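Local coordinates for uncharacterized protein (Chondromyces crocatus, PDB 6I86) that is of unknown function but, as CgnJ of the crocagin gene cluster, probably takes part in making this ribosomally synthesised peptide product, at residues 6-12 with 107-112; 14-20 with 50-56. Numbering follows the deposited sequence.

How the contacts relate
In both contacts the strands run antiparallel, but only contact 2 is a hydrogen-bonded sheet pair. It joins 14-20 to 50-56 at one edge of the four-stranded sheet (closest axis approach 4.6 Å). In contact 1, strand 6-12 faces 107-112 between two sheets, segment axes 6.7 Å apart at closest approach, so side chains close the gap: apolar in the middle, arginine and water at one end, Glu-6 at the other. Both are partly buried; contact 2 covers more surface (639 against 457 Å²). Strand 4-14 leads into 17-22, and the contacts, centres about 14 Å apart, meet inside: Leu-12 CD1 is 3.7 Å from Ile-18 CD1, Ile-10 CD1 4.0 Å from Phe-20 CZ.

Contact 1: residues 6-12 with 107-112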
ATOM      1  N   GLU A   6      13.306  -0.636  -7.518  1.00 18.95           N
ATOM      2  CA  GLU A   6      12.949  -1.801  -6.720  1.00 20.50           C
ATOM      3  C   GLU A   6      11.479  -2.116  -6.943  1.00 20.89           C
ATOM      4  O   GLU A   6      10.651  -1.210  -7.072  1.00 19.49           O
ATOM      5  CB  GLU A   6      13.222  -1.583  -5.226  1.00 18.20           C
ATOM      6  CG  GLU A   6      14.677  -1.268  -4.916  1.00 22.39           C
ATOM      7  CD  GLU A   6      14.912  -0.960  -3.454  1.00 29.05           C
ATOM      8  OE1 GLU A   6      16.071  -0.673  -3.090  1.00 36.46           O
ATOM      9  OE2 GLU A   6      13.943  -1.014  -2.668  1.00 31.90           O
ATOM     10  N   VAL A   7      11.160  -3.408  -7.015  1.00 18.68           N
ATOM     11  CA  VAL A   7       9.794  -3.854  -7.286  1.00 20.02           C
ATOM     12  C   VAL A   7       9.490  -5.066  -6.415  1.00 27.20           C
ATOM     13  O   VAL A   7      10.304  -5.990  -6.312  1.00 22.22           O
ATOM     14  CB  VAL A   7       9.573  -4.206  -8.775  1.00 23.42           C
ATOM     15  CG1 VAL A   7       8.114  -4.557  -9.027  1.00 20.85           C
ATOM     16  CG2 VAL A   7      10.009  -3.063  -9.686  1.00 23.28           C
ATOM     17  N   ALA A   8       8.309  -5.064  -5.796  1.00 17.26           N
ATOM     18  CA  ALA A   8       7.819  -6.229  -5.073  1.00 24.45           C
ATOM     19  C   ALA A   8       6.297  -6.225  -5.097  1.00 25.39           C
ATOM     20  O   ALA A   8       5.658  -5.181  -5.257  1.00 24.86           O
ATOM     21  CB  ALA A   8       8.328  -6.265  -3.626  1.00 21.85           C
ATOM     22  N   GLU A   9       5.722  -7.415  -4.937  1.00 23.62           N
ATOM     23  CA  GLU A   9       4.278  -7.584  -4.885  1.00 22.07           C
ATOM     24  C   GLU A   9       3.890  -8.300  -3.601  1.00 27.81           C
ATOM     25  O   GLU A   9       4.602  -9.197  -3.138  1.00 22.88           O
ATOM     26  CB  GLU A   9       3.749  -8.383  -6.085  1.00 28.75           C
ATOM     27  CG  GLU A   9       3.944  -7.715  -7.433  1.00 45.40           C
ATOM     28  CD  GLU A   9       3.502  -8.603  -8.577  1.00 47.81           C
ATOM     29  OE1 GLU A   9       2.868  -9.645  -8.307  1.00 36.20           O
ATOM     30  OE2 GLU A   9       3.788  -8.263  -9.744  1.00 53.80           O
ATOM     31  N   ILE A  10       2.757  -7.896  -3.033  1.00 22.32           N
ATOM     32  CA  ILE A  10       2.161  -8.586  -1.897  1.00 22.60           C
ATOM     33  C   ILE A  10       0.730  -8.961  -2.254  1.00 26.15           C
ATOM     34  O   ILE A  10       0.056  -8.277  -3.033  1.00 26.22           O
ATOM     35  CB  ILE A  10       2.189  -7.743  -0.603  1.00 27.11           C
ATOM     36  CG1 ILE A  10       1.388  -6.451  -0.778  1.00 22.97           C
ATOM     37  CG2 ILE A  10       3.622  -7.439  -0.190  1.00 26.85           C
ATOM     38  CD1 ILE A  10       1.258  -5.643   0.496  1.00 27.45           C
ATOM     39  N   ILE A  11       0.271 -10.068  -1.679  1.00 24.92           N
ATOM     40  CA  ILE A  11      -1.112 -10.511  -1.791  1.00 26.72           C
ATOM     41  C   ILE A  11      -1.640 -10.678  -0.377  1.00 30.77           C
ATOM     42  O   ILE A  11      -1.093 -11.468   0.402  1.00 28.90           O
ATOM     43  CB  ILE A  11      -1.236 -11.823  -2.581  1.00 27.50           C
ATOM     44  CG1 ILE A  11      -0.613 -11.683  -3.970  1.00 28.49           C
ATOM     45  CG2 ILE A  11      -2.693 -12.238  -2.693  1.00 25.81           C
ATOM     46  CD1 ILE A  11      -0.631 -12.966  -4.768  1.00 37.72           C
ATOM     47  N   LEU A  12      -2.684  -9.929  -0.038  1.00 25.61           N
ATOM     48  CA  LEU A  12      -3.218  -9.985   1.315  1.00 22.11           C
ATOM     49  C   LEU A  12      -4.731  -9.825   1.271  1.00 27.24           C
ATOM     50  O   LEU A  12      -5.258  -9.221   0.333  1.00 22.71           O
ATOM     51  CB  LEU A  12      -2.604  -8.905   2.222  1.00 23.44           C
ATOM     52  CG  LEU A  12      -2.160  -7.518   1.739  1.00 40.09           C
ATOM     53  CD1 LEU A  12      -3.144  -6.861   0.781  1.00 45.70           C
ATOM     54  CD2 LEU A  12      -1.942  -6.634   2.955  1.00 32.00           C
ATOM     55  N   ARG A 107       3.745  -6.837   7.172  1.00 30.12           N
ATOM     56  CA  ARG A 107       4.168  -7.458   5.924  1.00 29.22           C
ATOM     57  C   ARG A 107       5.214  -6.583   5.247  1.00 27.88           C
ATOM     58  O   ARG A 107       4.914  -5.459   4.831  1.00 24.59           O
ATOM     59  CB  ARG A 107       2.966  -7.670   5.009  1.00 29.95           C
ATOM     60  CG  ARG A 107       3.318  -8.276   3.664  1.00 36.21           C
ATOM     61  CD  ARG A 107       3.539  -9.778   3.777  1.00 43.13           C
ATOM     62  NE  ARG A 107       2.432 -10.453   4.449  1.00 57.13           N
ATOM     63  CZ  ARG A 107       1.336 -10.886   3.833  1.00 57.82           C
ATOM     64  NH1 ARG A 107       1.195 -10.716   2.526  1.00 50.36           N
ATOM     65  NH2 ARG A 107       0.379 -11.490   4.524  1.00 55.29           N
ATOM     66  N   HIS A 108       6.436  -7.095   5.133  1.00 30.88           N
ATOM     67  CA  HIS A 108       7.496  -6.337   4.484  1.00 29.81           C
ATOM     68  C   HIS A 108       7.190  -6.170   3.002  1.00 31.07           C
ATOM     69  O   HIS A 108       6.898  -7.144   2.302  1.00 30.65           O
ATOM     70  CB  HIS A 108       8.846  -7.024   4.665  1.00 43.44           C
ATOM     71  CG  HIS A 108       9.984  -6.271   4.052  1.00 49.69           C
ATOM     72  ND1 HIS A 108      10.930  -6.868   3.246  1.00 57.76           N
ATOM     73  CD2 HIS A 108      10.322  -4.961   4.117  1.00 49.56           C
ATOM     74  CE1 HIS A 108      11.803  -5.961   2.848  1.00 51.42           C
ATOM     75  NE2 HIS A 108      11.457  -4.794   3.363  1.00 43.32           N
ATOM     76  N   VAL A 109       7.257  -4.931   2.527  1.00 26.91           N
ATOM     77  CA  VAL A 109       7.005  -4.601   1.129  1.00 25.31           C
ATOM     78  C   VAL A 109       8.309  -4.330   0.390  1.00 28.16           C
ATOM     79  O   VAL A 109       8.682  -5.065  -0.528  1.00 27.29           O
ATOM     80  CB  VAL A 109       6.040  -3.401   1.013  1.00 23.36           C
ATOM     81  CG1 VAL A 109       5.809  -3.074  -0.436  1.00 27.72           C
ATOM     82  CG2 VAL A 109       4.728  -3.688   1.730  1.00 28.59           C
ATOM     83  N   LEU A 110       9.016  -3.273   0.780  1.00 26.92           N
ATOM     84  CA  LEU A 110      10.292  -2.907   0.195  1.00 30.35           C
ATOM     85  C   LEU A 110      11.121  -2.201   1.256  1.00 26.30           C
ATOM     86  O   LEU A 110      10.580  -1.585   2.177  1.00 26.06           O
ATOM     87  CB  LEU A 110      10.116  -1.992  -1.029  1.00 27.02           C
ATOM     88  CG  LEU A 110       9.668  -2.576  -2.370  1.00 30.41           C
ATOM     89  CD1 LEU A 110       9.474  -1.469  -3.401  1.00 31.19           C
ATOM     90  CD2 LEU A 110      10.674  -3.598  -2.872  1.00 27.07           C
ATOM     91  N   THR A 111      12.438  -2.301   1.125  1.00 24.62           N
ATOM     92  CA  THR A 111      13.361  -1.472   1.889  1.00 26.36           C
ATOM     93  C   THR A 111      14.013  -0.491   0.926  1.00 26.02           C
ATOM     94  O   THR A 111      14.732  -0.901   0.008  1.00 29.02           O
ATOM     95  CB  THR A 111      14.418  -2.307   2.612  1.00 29.00           C
ATOM     96  OG1 THR A 111      13.785  -3.093   3.631  1.00 31.45           O
ATOM     97  CG2 THR A 111      15.457  -1.398   3.256  1.00 31.42           C
ATOM     98  N   VAL A 112      13.749   0.794   1.129  1.00 25.30           N
ATOM     99  CA  VAL A 112      14.229   1.848   0.240  1.00 22.58           C
ATOM    100  C   VAL A 112      15.126   2.765   1.063  1.00 28.79           C
ATOM    101  O   VAL A 112      15.177   2.618   2.294  1.00 25.27           O
ATOM    102  CB  VAL A 112      13.051   2.608  -0.390  1.00 23.51           C
ATOM    103  CG1 VAL A 112      12.217   1.670  -1.252  1.00 23.77           C
ATOM    104  CG2 VAL A 112      12.202   3.254   0.694  1.00 22.38           C
TER
HETATM  105  O   HOH W   1      -1.416 -13.144   2.884  1.00 52.64           O
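Leu-110 reaches across the gap to lie against Ala-8, its CD2 3.6 Å from the Ala-8 CB and 4.0 Å from the Glu-6 CB. The two strands run antiparallel at 167°, yet their axes come no closer than 6.7 Å and no backbone hydrogen bond links them. Glu-6, Ala-8, Ile-10 and Leu-12 bond instead through their backbones to strand 60-69. The gap is therefore bridged by side chains, which meet each other and the opposing backbone carbonyls: Ala-8 CB is 3.3 Å from Val-109 O. Ile-10, in the p rotamer, sets CD1 4.2 Å from Val-109 CG2, while its CG2 is 4.0 Å from Arg-107 CG. Val-109 has phi/psi of -104/-65, and both it and Leu-110 face Leu-95, the geometry of a classic beta bulge.

Polar groups sit at both ends. Glu-6 OE2 lies 2.8 Å from Thr-111 O and 3.5 Å from Val-112 CG1. At the other end Arg-107 NH1 donates to Ile-11 O (3.2 Å, 159°), and a water closes the ring, donating a hydrogen bond to Ile-11 O at 3.0 Å and accepting one from Arg-107 NH2 at 2.9 Å. Since 4-14 and 107-111 are outermost strands of two different sheets, this is consistent with an incompletely closed, barrel-like seam, where side chains replace backbone pairing.

Contact 2: residues 14-20 with 50-56; sequences ASTWILF and ELVLLQV
Two neighbouring strands of a four-stranded antiparallel sheet, 51-55 at its edge and 17-22 next in, form this pair; the chain between them carries helices 30-34 and 38-47. The axes approach to 4.6 Å, and the N-to-C directions are antiparallel, at 157°. Ala-14 is extended; its CB is 4.5 Å from Val-56 CG2. Ser-15 (phi/psi -106/-26) and Thr-16 (phi/psi -139/-63) then turn the chain out of strand 4-14, and Ser-15 OG is hydrogen-bonded to Asp-101 OD1. Thr-16 O accepts from Val-56 N at 2.8 Å. From Trp-17 onward the backbone is regular beta.

Trp-17 and Gln-55 are a non-hydrogen-bonded pair (CA-CA 4.7 Å). With chi1 m, the indole NE1 donates to Gln-55 OE1 at 3.0 Å, and Leu-53 CD1 sits 3.8 Å from the six-membered ring centroid, 11° off its normal, a CH-pi contact. Ile-18 and Leu-54 are hydrogen-bonded, N to O both ways at 2.7 Å. Leu-19 pairs with Leu-53 without hydrogen bonds; its CD2 is 4.0 Å from Leu-53 CG. Phe-20 N donates to Val-52 O and Val-52 N to Phe-20 O, both at 2.9 Å. Trp-17 and Leu-51 meet Ile-42 of helix 38-47 on one face; from the other, Val-52 and Leu-54 reach strand 115-123 of the second sheet, as in a two-layer beta core. There Phe-20, chi1 -80°, takes a CH-pi contact from Leu-54 CD1, 4.2 Å from the ring centroid and 25° off the normal.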
ATOM      1  N   ALA A  14      -8.284  -8.160   2.712  1.00 25.60           N
ATOM      2  CA  ALA A  14      -8.689  -6.892   3.299  1.00 27.13           C
ATOM      3  C   ALA A  14     -10.177  -6.690   3.059  1.00 34.82           C
ATOM      4  O   ALA A  14     -10.706  -7.067   2.010  1.00 32.00           O
ATOM      5  CB  ALA A  14      -7.893  -5.719   2.718  1.00 25.39           C
ATOM      6  N   SER A  15     -10.843  -6.092   4.049  1.00 33.15           N
ATOM      7  CA  SER A  15     -12.252  -5.752   3.932  1.00 32.32           C
ATOM      8  C   SER A  15     -12.504  -4.264   3.737  1.00 30.43           C
ATOM      9  O   SER A  15     -13.533  -3.903   3.159  1.00 25.88           O
ATOM     10  CB  SER A  15     -13.023  -6.231   5.173  1.00 29.55           C
ATOM     11  OG  SER A  15     -12.582  -5.567   6.345  1.00 34.69           O
ATOM     12  N   THR A  16     -11.598  -3.397   4.192  1.00 26.53           N
ATOM     13  CA  THR A  16     -11.785  -1.958   4.045  1.00 28.98           C
ATOM     14  C   THR A  16     -10.486  -1.251   3.673  1.00 25.81           C
ATOM     15  O   THR A  16     -10.389  -0.657   2.594  1.00 23.42           O
ATOM     16  CB  THR A  16     -12.355  -1.348   5.332  1.00 30.29           C
ATOM     17  OG1 THR A  16     -11.586  -1.792   6.457  1.00 34.67           O
ATOM     18  CG2 THR A  16     -13.809  -1.747   5.535  1.00 33.99           C
ATOM     19  N   TRP A  17      -9.484  -1.303   4.548  1.00 24.40           N
ATOM     20  CA  TRP A  17      -8.272  -0.509   4.392  1.00 24.57           C
ATOM     21  C   TRP A  17      -7.027  -1.387   4.386  1.00 28.59           C
ATOM     22  O   TRP A  17      -6.834  -2.211   5.285  1.00 22.40           O
ATOM     23  CB  TRP A  17      -8.150   0.528   5.509  1.00 23.11           C
ATOM     24  CG  TRP A  17      -9.152   1.633   5.440  1.00 28.19           C
ATOM     25  CD1 TRP A  17     -10.024   1.896   4.423  1.00 24.97           C
ATOM     26  CD2 TRP A  17      -9.370   2.645   6.427  1.00 29.82           C
ATOM     27  NE1 TRP A  17     -10.778   3.005   4.721  1.00 33.22           N
ATOM     28  CE2 TRP A  17     -10.395   3.484   5.948  1.00 33.15           C
ATOM     29  CE3 TRP A  17      -8.801   2.918   7.673  1.00 37.05           C
ATOM     30  CZ2 TRP A  17     -10.862   4.579   6.672  1.00 45.37           C
ATOM     31  CZ3 TRP A  17      -9.265   4.005   8.390  1.00 43.20           C
ATOM     32  CH2 TRP A  17     -10.285   4.822   7.889  1.00 47.66           C
ATOM     33  N   ILE A  18      -6.181  -1.190   3.376  1.00 24.17           N
ATOM     34  CA  ILE A  18      -4.798  -1.651   3.389  1.00 23.12           C
ATOM     35  C   ILE A  18      -3.925  -0.444   3.700  1.00 23.76           C
ATOM     36  O   ILE A  18      -4.104   0.627   3.106  1.00 23.50           O
ATOM     37  CB  ILE A  18      -4.404  -2.292   2.047  1.00 22.07           C
ATOM     38  CG1 ILE A  18      -5.313  -3.481   1.739  1.00 25.72           C
ATOM     39  CG2 ILE A  18      -2.951  -2.730   2.074  1.00 25.17           C
ATOM     40  CD1 ILE A  18      -5.299  -3.910   0.285  1.00 31.17           C
ATOM     41  N   LEU A  19      -2.992  -0.602   4.636  1.00 22.61           N
ATOM     42  CA  LEU A  19      -2.215   0.515   5.159  1.00 19.66           C
ATOM     43  C   LEU A  19      -0.732   0.285   4.909  1.00 21.78           C
ATOM     44  O   LEU A  19      -0.206  -0.788   5.218  1.00 20.39           O
ATOM     45  CB  LEU A  19      -2.478   0.705   6.656  1.00 19.97           C
ATOM     46  CG  LEU A  19      -3.944   0.871   7.059  1.00 27.72           C
ATOM     47  CD1 LEU A  19      -4.100   0.746   8.566  1.00 30.54           C
ATOM     48  CD2 LEU A  19      -4.502   2.201   6.566  1.00 28.75           C
ATOM     49  N   PHE A  20      -0.065   1.297   4.358  1.00 23.75           N
ATOM     50  CA  PHE A  20       1.364   1.267   4.082  1.00 20.85           C
ATOM     51  C   PHE A  20       2.060   2.287   4.969  1.00 18.72           C
ATOM     52  O   PHE A  20       1.594   3.419   5.096  1.00 22.80           O
ATOM     53  CB  PHE A  20       1.664   1.595   2.616  1.00 16.75           C
ATOM     54  CG  PHE A  20       1.470   0.443   1.678  1.00 20.86           C
ATOM     55  CD1 PHE A  20       0.526  -0.534   1.932  1.00 32.88           C
ATOM     56  CD2 PHE A  20       2.240   0.340   0.537  1.00 38.45           C
ATOM     57  CE1 PHE A  20       0.354  -1.590   1.063  1.00 34.49           C
ATOM     58  CE2 PHE A  20       2.071  -0.712  -0.330  1.00 37.66           C
ATOM     59  CZ  PHE A  20       1.127  -1.680  -0.070  1.00 31.73           C
ATOM     60  N   GLU A  50       2.589   9.968   7.138  1.00 23.36           N
ATOM     61  CA  GLU A  50       3.293   8.821   7.692  1.00 25.06           C
ATOM     62  C   GLU A  50       2.727   7.491   7.209  1.00 27.56           C
ATOM     63  O   GLU A  50       3.399   6.463   7.348  1.00 25.79           O
ATOM     64  CB  GLU A  50       3.267   8.854   9.226  1.00 22.35           C
ATOM     65  CG  GLU A  50       4.094   9.964   9.852  1.00 30.61           C
ATOM     66  CD  GLU A  50       4.213   9.805  11.353  1.00 34.86           C
ATOM     67  OE1 GLU A  50       4.488   8.673  11.806  1.00 34.71           O
ATOM     68  OE2 GLU A  50       4.031  10.805  12.079  1.00 41.60           O
ATOM     69  N   LEU A  51       1.520   7.482   6.646  1.00 21.50           N
ATOM     70  CA  LEU A  51       0.969   6.272   6.059  1.00 26.29           C
ATOM     71  C   LEU A  51       0.197   6.620   4.797  1.00 23.64           C
ATOM     72  O   LEU A  51      -0.281   7.745   4.620  1.00 22.01           O
ATOM     73  CB  LEU A  51       0.072   5.498   7.055  1.00 27.60           C
ATOM     74  CG  LEU A  51      -1.364   5.878   7.445  1.00 33.77           C
ATOM     75  CD1 LEU A  51      -2.395   5.542   6.369  1.00 24.29           C
ATOM     76  CD2 LEU A  51      -1.723   5.170   8.742  1.00 32.51           C
ATOM     77  N   VAL A  52       0.092   5.629   3.913  1.00 21.21           N
ATOM     78  CA  VAL A  52      -0.711   5.705   2.700  1.00 25.03           C
ATOM     79  C   VAL A  52      -1.837   4.687   2.824  1.00 27.74           C
ATOM     80  O   VAL A  52      -1.617   3.561   3.287  1.00 19.45           O
ATOM     81  CB  VAL A  52       0.146   5.448   1.440  1.00 23.76           C
ATOM     82  CG1 VAL A  52      -0.729   5.175   0.226  1.00 24.15           C
ATOM     83  CG2 VAL A  52       1.069   6.633   1.180  1.00 25.41           C
ATOM     84  N   LEU A  53      -3.046   5.086   2.429  1.00 25.95           N
ATOM     85  CA  LEU A  53      -4.256   4.310   2.680  1.00 29.16           C
ATOM     86  C   LEU A  53      -4.806   3.787   1.357  1.00 27.35           C
ATOM     87  O   LEU A  53      -5.070   4.568   0.437  1.00 28.64           O
ATOM     88  CB  LEU A  53      -5.296   5.163   3.415  1.00 26.63           C
ATOM     89  CG  LEU A  53      -6.550   4.516   4.011  1.00 38.31           C
ATOM     90  CD1 LEU A  53      -7.021   5.318   5.218  1.00 41.44           C
ATOM     91  CD2 LEU A  53      -7.669   4.414   2.983  1.00 35.09           C
ATOM     92  N   LEU A  54      -4.981   2.466   1.273  1.00 23.35           N
ATOM     93  CA  LEU A  54      -5.553   1.799   0.107  1.00 17.53           C
ATOM     94  C   LEU A  54      -6.925   1.251   0.484  1.00 18.82           C
ATOM     95  O   LEU A  54      -7.023   0.234   1.180  1.00 23.23           O
ATOM     96  CB  LEU A  54      -4.641   0.678  -0.384  1.00 27.49           C
ATOM     97  CG  LEU A  54      -3.404   1.065  -1.190  1.00 44.54           C
ATOM     98  CD1 LEU A  54      -2.372  -0.045  -1.131  1.00 42.16           C
ATOM     99  CD2 LEU A  54      -3.805   1.331  -2.626  1.00 49.41           C
ATOM    100  N   GLN A  55      -7.978   1.915   0.015  1.00 20.03           N
ATOM    101  CA  GLN A  55      -9.343   1.498   0.303  1.00 24.05           C
ATOM    102  C   GLN A  55      -9.817   0.476  -0.721  1.00 27.85           C
ATOM    103  O   GLN A  55      -9.543   0.600  -1.919  1.00 26.22           O
ATOM    104  CB  GLN A  55     -10.288   2.703   0.312  1.00 26.88           C
ATOM    105  CG  GLN A  55     -11.757   2.347   0.492  1.00 31.86           C
ATOM    106  CD  GLN A  55     -12.536   3.419   1.228  1.00 45.50           C
ATOM    107  OE1 GLN A  55     -12.055   3.992   2.205  1.00 39.99           O
ATOM    108  NE2 GLN A  55     -13.751   3.691   0.765  1.00 49.86           N
ATOM    109  N   VAL A  56     -10.521  -0.546  -0.238  1.00 22.85           N
ATOM    110  CA  VAL A  56     -11.203  -1.500  -1.097  1.00 22.55           C
ATOM    111  C   VAL A  56     -12.696  -1.389  -0.824  1.00 27.95           C
ATOM    112  O   VAL A  56     -13.130  -0.939   0.240  1.00 25.55           O
ATOM    113  CB  VAL A  56     -10.719  -2.949  -0.890  1.00 24.51           C
ATOM    114  CG1 VAL A  56      -9.228  -3.052  -1.167  1.00 24.98           C
ATOM    115  CG2 VAL A  56     -11.048  -3.430   0.516  1.00 24.53           C
TER